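Local coordinates for RcdA (Caulobacter vibrioides, PDB 3CTW), which probably acts as an adaptor in cell-cycle proteolysis, helping to bring the regulator CtrA to the ClpXP protease, at residues A[69-73]-A[125-130]. Coordinates in Å, arbitrary orientation, origin at the centre of the assembly. Residue numbers count along the deposited sequence, not the author numbering.
Sequences RLTTR and LLQRSE. With EDO (1,2-ethanediol), chain G.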
loop_
_atom_site.group_PDB
_atom_site.type_symbol
_atom_site.label_atom_id
_atom_site.label_comp_id
_atom_site.label_asym_id
_atom_site.label_seq_id
_atom_site.Cartn_x
_atom_site.Cartn_y
_atom_site.Cartn_z
ATOM N N ARG A 69 -6.015 2.874 -14.273
ATOM C CA ARG A 69 -6.417 1.589 -13.726
ATOM C C ARG A 69 -5.215 0.666 -13.593
ATOM O O ARG A 69 -5.094 -0.062 -12.614
ATOM C CB ARG A 69 -7.494 0.935 -14.593
ATOM C CG ARG A 69 -8.201 -0.231 -13.887
ATOM C CD ARG A 69 -9.052 -1.080 -14.833
ATOM N NE ARG A 69 -9.870 -0.264 -15.733
ATOM C CZ ARG A 69 -11.087 0.195 -15.451
ATOM N NH1 ARG A 69 -11.662 -0.080 -14.285
ATOM N NH2 ARG A 69 -11.733 0.935 -16.345
ATOM N N LEU A 70 -4.326 0.734 -14.578
ATOM C CA LEU A 70 -3.105 -0.043 -14.589
ATOM C C LEU A 70 -2.171 0.332 -13.422
ATOM O O LEU A 70 -1.679 -0.548 -12.710
ATOM C CB LEU A 70 -2.405 0.158 -15.931
ATOM C CG LEU A 70 -1.089 -0.559 -16.195
ATOM C CD1 LEU A 70 -1.337 -2.047 -16.211
ATOM C CD2 LEU A 70 -0.480 -0.090 -17.514
ATOM N N THR A 71 -1.962 1.631 -13.215
ATOM C CA THR A 71 -1.024 2.099 -12.195
ATOM C C THR A 71 -1.589 1.917 -10.793
ATOM O O THR A 71 -0.847 1.613 -9.860
ATOM C CB THR A 71 -0.608 3.562 -12.392
ATOM O OG1 THR A 71 -1.779 4.368 -12.479
ATOM C CG2 THR A 71 0.176 3.729 -13.663
ATOM N N THR A 72 -2.903 2.077 -10.665
ATOM C CA THR A 72 -3.583 1.829 -9.407
ATOM C C THR A 72 -3.528 0.348 -9.053
ATOM O O THR A 72 -3.170 0.009 -7.936
ATOM C CB THR A 72 -5.037 2.306 -9.436
ATOM O OG1 THR A 72 -5.089 3.667 -9.880
ATOM C CG2 THR A 72 -5.655 2.199 -8.056
ATOM N N ARG A 73 -3.827 -0.521 -10.019
ATOM C CA ARG A 73 -3.778 -1.969 -9.804
ATOM C C ARG A 73 -2.384 -2.403 -9.353
ATOM O O ARG A 73 -2.247 -3.216 -8.442
ATOM C CB ARG A 73 -4.196 -2.724 -11.063
ATOM C CG ARG A 73 -4.240 -4.238 -10.924
ATOM C CD ARG A 73 -4.654 -4.916 -12.238
ATOM N NE ARG A 73 -6.041 -4.614 -12.588
ATOM C CZ ARG A 73 -6.492 -4.506 -13.835
ATOM N NH1 ARG A 73 -5.660 -4.668 -14.861
ATOM N NH2 ARG A 73 -7.768 -4.211 -14.059
ATOM N N LEU A 125 0.421 -4.859 -21.024
ATOM C CA LEU A 125 0.685 -4.589 -19.611
ATOM C C LEU A 125 -0.581 -4.689 -18.779
ATOM O O LEU A 125 -0.529 -5.054 -17.611
ATOM C CB LEU A 125 1.290 -3.194 -19.432
ATOM C CG LEU A 125 2.653 -2.915 -20.041
ATOM C CD1 LEU A 125 2.892 -1.432 -20.052
ATOM C CD2 LEU A 125 3.749 -3.627 -19.292
ATOM N N LEU A 126 -1.715 -4.369 -19.384
ATOM C CA LEU A 126 -2.991 -4.476 -18.706
ATOM C C LEU A 126 -3.393 -5.932 -18.492
ATOM O O LEU A 126 -3.931 -6.293 -17.444
ATOM C CB LEU A 126 -4.060 -3.733 -19.502
ATOM C CG LEU A 126 -5.348 -3.335 -18.790
ATOM C CD1 LEU A 126 -5.132 -2.452 -17.558
ATOM C CD2 LEU A 126 -6.222 -2.600 -19.796
ATOM N N GLN A 127 -3.086 -6.771 -19.479
ATOM C CA GLN A 127 -3.369 -8.199 -19.404
ATOM C C GLN A 127 -2.420 -8.919 -18.445
ATOM O O GLN A 127 -2.802 -9.887 -17.797
ATOM C CB GLN A 127 -3.301 -8.823 -20.797
ATOM C CG GLN A 127 -4.418 -8.378 -21.721
ATOM C CD GLN A 127 -4.254 -8.905 -23.131
ATOM O OE1 GLN A 127 -4.283 -8.146 -24.096
ATOM N NE2 GLN A 127 -4.074 -10.212 -23.256
ATOM N N ARG A 128 -1.187 -8.426 -18.351
ATOM C CA ARG A 128 -0.191 -8.989 -17.430
ATOM C C ARG A 128 -0.553 -8.626 -16.000
ATOM O O ARG A 128 -0.421 -9.461 -15.088
ATOM C CB ARG A 128 1.236 -8.501 -17.747
ATOM C CG ARG A 128 1.793 -8.964 -19.090
ATOM C CD ARG A 128 3.037 -8.162 -19.487
ATOM N NE ARG A 128 4.162 -8.343 -18.569
ATOM C CZ ARG A 128 5.283 -7.615 -18.599
ATOM N NH1 ARG A 128 5.444 -6.654 -19.492
ATOM N NH2 ARG A 128 6.253 -7.843 -17.730
ATOM N N SER A 129 -1.031 -7.391 -15.811
ATOM C CA SER A 129 -1.419 -6.899 -14.483
ATOM C C SER A 129 -2.641 -7.613 -13.923
ATOM O O SER A 129 -2.757 -7.800 -12.717
ATOM C CB SER A 129 -1.677 -5.393 -14.500
ATOM O OG SER A 129 -2.782 -5.048 -15.324
ATOM N N GLU A 130 -3.544 -8.007 -14.812
ATOM C CA GLU A 130 -4.726 -8.748 -14.422
ATOM C C GLU A 130 -4.343 -10.131 -13.928
ATOM O O GLU A 130 -4.892 -10.607 -12.939
ATOM C CB GLU A 130 -5.709 -8.847 -15.585
ATOM C CG GLU A 130 -6.516 -7.580 -15.812
ATOM C CD GLU A 130 -7.293 -7.609 -17.104
ATOM O OE1 GLU A 130 -7.547 -8.724 -17.612
ATOM O OE2 GLU A 130 -7.645 -6.519 -17.612
HETATM C C1 EDO G . 4.021 -4.386 -22.887
HETATM O O1 EDO G . 4.215 -5.791 -22.623
HETATM C C2 EDO G . 4.891 -3.876 -24.038
HETATM O O2 EDO G . 5.901 -2.995 -23.523
#
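L70 reaches across to helix 120-145 and lies over one turn of it: its CD1 is 3.4 Å from L125 O, 3.9 Å from L126 CA and 3.4 Å from S129 OG. Apolar packing completes this seat, with L70 CD2 4.1 Å from L125 CB and L70 CD1 4.0 Å from L126 CD1. The L70 and L126 CA atoms, 6.1 Å apart, set the register. One turn further on, R73 adds a polar layer. Its extended chi1 and chi2 (both t) carry the guanidinium over, and R73 NH1 donates to S129 OG at 2.9 Å with an N-H...O angle of 151°. That hydroxyl, at chi1 p, in turn donates to L126 O (S129 OG to L126 O 2.7 Å), so S129 relays R73 to the backbone of its own helix. E130 places CG over one face of the guanidinium, 3.2 Å from R73 NH1, while its OE2 makes a long salt bridge of 3.9 Å to the same NH1. The axes of segments 69-73 and 125-130 approach to 10.1 Å, with their N-to-C directions 31° apart. Helix 26-44 packs alongside, with T40 touching L70 and Y43 touching L125, as expected for the interior of a three-helix bundle.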